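Local structure of arsenite methyltransferase (Chlamydomonas reinhardtii, 5EVJ) at residues A80-L85 against E330-P335; K103-G106 against S110-G113. The protein transfers methyl groups from S-adenosylmethionine to trivalent arsenic, probably yielding methylated and dimethylated arsenicals and trimethylarsine. The protein carries 15 engineered substitutions. All blocks are in the same frame, centred on the assembly; numbering follows the deposited sequence.

Contact 1. Residues A80-L85 against E330-P335. Engineered in segment 330-335: Tyr332 (natural residue Trp).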
ATOM      1  N   ALA A  80       2.500  -0.417   9.385  1.00 26.12           N
ATOM      2  CA  ALA A  80       2.516  -0.780  10.810  1.00 24.18           C
ATOM      3  C   ALA A  80       1.128  -1.334  11.153  1.00 23.25           C
ATOM      4  O   ALA A  80       0.178  -1.168  10.412  1.00 25.55           O
ATOM      5  CB  ALA A  80       2.833   0.462  11.653  1.00 20.60           C
ATOM      6  N   GLY A  81       0.976  -1.980  12.284  1.00 26.12           N
ATOM      7  CA  GLY A  81      -0.371  -2.422  12.729  1.00 24.27           C
ATOM      8  C   GLY A  81      -0.981  -3.716  12.207  1.00 26.56           C
ATOM      9  O   GLY A  81      -2.230  -3.921  12.350  1.00 28.29           O
ATOM     10  N   ILE A  82      -0.147  -4.604  11.660  1.00 21.76           N
ATOM     11  CA  ILE A  82      -0.652  -5.784  10.931  1.00 27.13           C
ATOM     12  C   ILE A  82      -0.413  -7.128  11.648  1.00 26.45           C
ATOM     13  O   ILE A  82      -0.447  -8.162  11.046  1.00 27.25           O
ATOM     14  CB  ILE A  82      -0.054  -5.894   9.465  1.00 24.77           C
ATOM     15  CG1 ILE A  82       1.438  -6.141   9.481  1.00 20.85           C
ATOM     16  CG2 ILE A  82      -0.352  -4.644   8.636  1.00 24.77           C
ATOM     17  CD1 ILE A  82       2.060  -6.139   8.071  1.00 22.15           C
ATOM     18  N   GLU A  83      -0.182  -7.116  12.937  1.00 30.73           N
ATOM     19  CA  GLU A  83      -0.018  -8.378  13.637  1.00 34.98           C
ATOM     20  C   GLU A  83      -1.204  -9.317  13.378  1.00 28.29           C
ATOM     21  O   GLU A  83      -2.338  -8.897  13.512  1.00 22.98           O
ATOM     22  CB  GLU A  83       0.151  -8.153  15.148  1.00 39.85           C
ATOM     23  CG  GLU A  83       0.046  -9.472  15.917  1.00 56.99           C
ATOM     24  CD  GLU A  83       1.109  -9.642  17.011  1.00 69.89           C
ATOM     25  OE1 GLU A  83       0.731  -9.538  18.211  1.00 56.60           O
ATOM     26  OE2 GLU A  83       2.309  -9.879  16.669  1.00 71.50           O
ATOM     27  N   GLY A  84      -0.929 -10.580  13.018  1.00 23.85           N
ATOM     28  CA  GLY A  84      -1.987 -11.562  12.936  1.00 19.43           C
ATOM     29  C   GLY A  84      -2.828 -11.509  11.696  1.00 20.86           C
ATOM     30  O   GLY A  84      -3.736 -12.349  11.538  1.00 24.70           O
ATOM     31  N   LEU A  85      -2.515 -10.605  10.774  1.00 20.56           N
ATOM     32  CA  LEU A  85      -3.318 -10.471   9.545  1.00 22.57           C
ATOM     33  C   LEU A  85      -2.835 -11.314   8.336  1.00 22.13           C
ATOM     34  O   LEU A  85      -1.731 -11.854   8.316  1.00 20.22           O
ATOM     35  CB  LEU A  85      -3.373  -8.971   9.137  1.00 20.13           C
ATOM     36  CG  LEU A  85      -3.998  -8.089  10.224  1.00 25.12           C
ATOM     37  CD1 LEU A  85      -4.095  -6.613   9.805  1.00 18.77           C
ATOM     38  CD2 LEU A  85      -5.321  -8.634  10.841  1.00 19.15           C
ATOM     39  N   GLU A 330     -12.918   1.525  11.480  1.00 20.97           N
ATOM     40  CA  GLU A 330     -13.863   0.515  10.913  1.00 23.89           C
ATOM     41  C   GLU A 330     -13.035  -0.409  10.076  1.00 21.99           C
ATOM     42  O   GLU A 330     -13.559  -1.262   9.450  1.00 24.31           O
ATOM     43  CB  GLU A 330     -14.963   1.150   9.996  1.00 24.95           C
ATOM     44  CG  GLU A 330     -16.204   1.765  10.704  1.00 28.56           C
ATOM     45  CD  GLU A 330     -16.855   2.939   9.903  1.00 31.78           C
ATOM     46  OE1 GLU A 330     -17.057   2.788   8.693  1.00 29.62           O
ATOM     47  OE2 GLU A 330     -17.144   4.059  10.451  1.00 33.22           O
ATOM     48  N   SER A 331     -11.736  -0.184  10.044  1.00 20.24           N
ATOM     49  CA  SER A 331     -10.787  -1.016   9.365  1.00 19.35           C
ATOM     50  C   SER A 331     -10.046  -1.939  10.341  1.00 19.77           C
ATOM     51  O   SER A 331     -10.411  -2.085  11.516  1.00 20.44           O
ATOM     52  CB  SER A 331      -9.743  -0.121   8.732  1.00 17.64           C
ATOM     53  OG  SER A 331      -8.875   0.462   9.763  1.00 19.81           O
ATOM     54  N   TYR A 332      -8.954  -2.507   9.855  1.00 19.75           N
ATOM     55  CA  TYR A 332      -8.139  -3.413  10.662  1.00 20.86           C
ATOM     56  C   TYR A 332      -7.411  -2.636  11.718  1.00 21.12           C
ATOM     57  O   TYR A 332      -6.844  -3.231  12.630  1.00 21.37           O
ATOM     58  CB  TYR A 332      -7.109  -4.145   9.809  1.00 18.58           C
ATOM     59  CG  TYR A 332      -6.032  -3.273   9.205  1.00 21.85           C
ATOM     60  CD1 TYR A 332      -6.216  -2.636   7.954  1.00 20.87           C
ATOM     61  CD2 TYR A 332      -4.784  -3.133   9.835  1.00 19.03           C
ATOM     62  CE1 TYR A 332      -5.204  -1.890   7.369  1.00 17.31           C
ATOM     63  CE2 TYR A 332      -3.817  -2.396   9.273  1.00 19.21           C
ATOM     64  CZ  TYR A 332      -4.031  -1.752   8.042  1.00 18.68           C
ATOM     65  OH  TYR A 332      -2.986  -1.016   7.510  1.00 16.99           O
ATOM     66  N   LEU A 333      -7.413  -1.308  11.597  1.00 20.61           N
ATOM     67  CA  LEU A 333      -6.657  -0.474  12.531  1.00 20.27           C
ATOM     68  C   LEU A 333      -7.547  -0.183  13.719  1.00 19.35           C
ATOM     69  O   LEU A 333      -7.072   0.373  14.678  1.00 23.13           O
ATOM     70  CB  LEU A 333      -6.286   0.865  11.910  1.00 17.81           C
ATOM     71  CG  LEU A 333      -5.299   0.941  10.772  1.00 18.21           C
ATOM     72  CD1 LEU A 333      -5.358   2.302  10.046  1.00 16.28           C
ATOM     73  CD2 LEU A 333      -3.874   0.594  11.276  1.00 18.29           C
ATOM     74  N   ALA A 334      -8.828  -0.525  13.652  1.00 16.22           N
ATOM     75  CA  ALA A 334      -9.790  -0.054  14.613  1.00 15.47           C
ATOM     76  C   ALA A 334      -9.559  -0.356  16.110  1.00 18.45           C
ATOM     77  O   ALA A 334     -10.050   0.455  16.980  1.00 19.85           O
ATOM     78  CB  ALA A 334     -11.176  -0.512  14.265  1.00 13.72           C
ATOM     79  N   PRO A 335      -8.978  -1.532  16.425  1.00 17.53           N
ATOM     80  CA  PRO A 335      -8.755  -1.824  17.852  1.00 21.67           C
ATOM     81  C   PRO A 335      -7.882  -0.712  18.535  1.00 23.15           C
ATOM     82  O   PRO A 335      -7.877  -0.604  19.756  1.00 24.87           O
ATOM     83  CB  PRO A 335      -7.951  -3.139  17.837  1.00 18.72           C
ATOM     84  CG  PRO A 335      -8.339  -3.787  16.516  1.00 18.63           C
ATOM     85  CD  PRO A 335      -8.464  -2.625  15.557  1.00 18.29           C
TER
HETATM   86  O   HOH W   1      -3.992  -2.946  13.777  1.00 21.15           O
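Tyr332, an engineered residue where the natural sequence has Trp, meets Leu85 and Gly81 through the CD2-CE2 side of its ring, and this one aromatic group makes nearly all of the contact. Leu85 crosses it at about a right angle: its CD1 methyl comes obliquely onto the ring and lies 3.5 Å from Tyr332 CD2. Gly81 contributes its backbone, its carbonyl O lying at the ring edge, in plane, 3.7 Å from Tyr332 CD2. With chi1 of Tyr332 at 66°, its CG lies between the backbone N and the carbonyl carbon, and Leu333 CG rests on one face of the ring, offset toward the rim, 3.9 Å above the plane. The segment 80-85 leads into strand 86-90, the first strand of the Rossmann-like methyltransferase sheet, whereas 330-335 follows helix 322-329 far along the chain, so the contact joins the two across 244 intervening residues. Each segment contains a beta turn. A type II turn from Ile82 to Leu85 presents Leu85 to the ring. In the other segment, a type I turn from Ser331 to Ala334 is reinforced by an ST turn, in which Leu333 N donates to Ser331 OG over 2.9 Å at 162°. The phenol is held from outside the two segments: Tyr332 OH is hydrogen-bonded to Glu194 OE1 on strand 193-202.

Contact 2. Residues K103-G106 against S110-G113; sequences KLVG and SVTG
The last turn of helix 96-104 runs out at Gly106, and the chain then comes back so that strand 110-115 begins close by, Val105 and Ser110 having their CA atoms 6.7 Å apart. This is the second half of a beta-alpha-beta unit, strand 86-90, helix 96-104 and strand 110-115, the repeating element of the Rossmann-like fold of AdoMet-dependent methyltransferases. At the helix end Gly106 N still donates to Lys103 O at 2.9 Å, but Gly106, with a positive phi of 71°, is the first residue to leave helical angles. From Ser110 onward the backbone is in beta conformation, and strand 110-115 lies between two parallel neighbours: Ser110 bonds to Leu85 and Val87 on one flank, Val111 to Asn142 and Thr144 on the other.

Two valines supply the side-chain part of the contact. The interface is small, 99 Å² summed over both sides, yet Val105 and Val111 are both buried in the folded chain. Val105 points toward the strand, and its two methyls divide the work. With chi1 at -58°, CG1 sits beside the backbone N and CG2 falls between that N and the carbonyl carbon, facing the strand. Val111 is buried beneath the helix, where it also touches Ala98 and Ala101, the former belonging to a glycine-rich GxGxxA pattern with Gly93 and Gly95 that is consistent with the cofactor-binding loop of this superfamily. Val105 also touches Ile82, Val87 and Asn142. On the strand side, Val105 CG2 stands 3.8 Å from Ser110 N and 4.3 Å from Val111 CG2.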
ATOM      1  N   LYS A 103       7.577 -11.400   8.979  1.00 26.05           N
ATOM      2  CA  LYS A 103       7.952 -11.076  10.358  1.00 26.66           C
ATOM      3  C   LYS A 103       6.936 -10.196  11.062  1.00 30.76           C
ATOM      4  O   LYS A 103       6.506 -10.444  12.216  1.00 26.72           O
ATOM      5  CB  LYS A 103       9.283 -10.349  10.408  1.00 27.76           C
ATOM      6  CG  LYS A 103       9.561  -9.969  11.866  1.00 34.63           C
ATOM      7  CD  LYS A 103      10.896  -9.289  12.086  1.00 41.09           C
ATOM      8  CE  LYS A 103      11.217  -9.233  13.582  1.00 46.75           C
ATOM      9  NZ  LYS A 103      10.128  -8.535  14.359  1.00 51.85           N
ATOM     10  N   LEU A 104       6.547  -9.125  10.377  1.00 29.02           N
ATOM     11  CA  LEU A 104       5.756  -8.118  11.111  1.00 27.03           C
ATOM     12  C   LEU A 104       4.362  -8.557  11.379  1.00 24.95           C
ATOM     13  O   LEU A 104       3.704  -7.962  12.249  1.00 22.98           O
ATOM     14  CB  LEU A 104       5.767  -6.720  10.401  1.00 30.18           C
ATOM     15  CG  LEU A 104       7.119  -5.991  10.457  1.00 32.31           C
ATOM     16  CD1 LEU A 104       6.969  -4.640   9.797  1.00 37.53           C
ATOM     17  CD2 LEU A 104       7.570  -5.820  11.897  1.00 31.27           C
ATOM     18  N   VAL A 105       3.857  -9.535  10.614  1.00 23.86           N
ATOM     19  CA  VAL A 105       2.546 -10.086  10.999  1.00 25.66           C
ATOM     20  C   VAL A 105       2.592 -11.113  12.117  1.00 27.86           C
ATOM     21  O   VAL A 105       1.501 -11.632  12.544  1.00 26.17           O
ATOM     22  CB  VAL A 105       1.764 -10.749   9.842  1.00 23.29           C
ATOM     23  CG1 VAL A 105       1.555  -9.715   8.738  1.00 24.47           C
ATOM     24  CG2 VAL A 105       2.501 -11.980   9.324  1.00 19.61           C
ATOM     25  N   GLY A 106       3.806 -11.454  12.575  1.00 25.39           N
ATOM     26  CA  GLY A 106       3.858 -12.528  13.595  1.00 28.32           C
ATOM     27  C   GLY A 106       3.548 -13.945  13.099  1.00 29.95           C
ATOM     28  O   GLY A 106       3.166 -14.201  11.921  1.00 30.01           O
ATOM     29  N   SER A 110      -0.148 -14.365   8.073  1.00 25.65           N
ATOM     30  CA  SER A 110       0.493 -15.016   6.913  1.00 25.03           C
ATOM     31  C   SER A 110       0.599 -14.128   5.704  1.00 24.06           C
ATOM     32  O   SER A 110      -0.065 -13.075   5.624  1.00 23.91           O
ATOM     33  CB  SER A 110      -0.256 -16.282   6.529  1.00 24.90           C
ATOM     34  OG  SER A 110      -1.617 -15.977   6.449  1.00 25.18           O
ATOM     35  N   VAL A 111       1.482 -14.538   4.797  1.00 22.59           N
ATOM     36  CA  VAL A 111       1.812 -13.813   3.638  1.00 23.52           C
ATOM     37  C   VAL A 111       1.768 -14.709   2.415  1.00 25.93           C
ATOM     38  O   VAL A 111       2.302 -15.840   2.428  1.00 25.66           O
ATOM     39  CB  VAL A 111       3.211 -13.173   3.780  1.00 28.81           C
ATOM     40  CG1 VAL A 111       3.557 -12.342   2.544  1.00 21.42           C
ATOM     41  CG2 VAL A 111       3.279 -12.340   5.066  1.00 26.32           C
ATOM     42  N   THR A 112       1.144 -14.182   1.362  1.00 23.95           N
ATOM     43  CA  THR A 112       1.154 -14.780   0.078  1.00 25.20           C
ATOM     44  C   THR A 112       1.874 -13.835  -0.919  1.00 30.67           C
ATOM     45  O   THR A 112       1.607 -12.630  -0.989  1.00 30.86           O
ATOM     46  CB  THR A 112      -0.271 -15.063  -0.383  1.00 26.14           C
ATOM     47  OG1 THR A 112      -0.908 -15.981   0.525  1.00 30.99           O
ATOM     48  CG2 THR A 112      -0.306 -15.641  -1.806  1.00 24.27           C
ATOM     49  N   GLY A 113       2.804 -14.381  -1.683  1.00 33.14           N
ATOM     50  CA  GLY A 113       3.523 -13.598  -2.707  1.00 32.85           C
ATOM     51  C   GLY A 113       3.202 -14.175  -4.091  1.00 34.35           C
ATOM     52  O   GLY A 113       3.181 -15.409  -4.279  1.00 35.60           O
TER

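How the contacts relate
Contact 2 is nested within the long loop of chain that contact 1 closes, and their centres are 13 Å apart. They meet through the segment 80-85, where Gly84 N probably bonds to Val105 O at 2.7 Å and Leu85 O to Ser110 N at 3.0 Å. Val105 CG1 also packs against 80-85, 3.4 Å from Ile82 O and 3.9 Å from Leu85 O. Leu85 thus turns its side chain to Tyr332 while its carbonyl O probably accepts from Ser110 N. Contact 2 lies beside the glycine-rich pattern probably tied to cofactor binding; contact 1 is at the surface, with the side chain of Ala80 about 10 Å from a bound sodium ion.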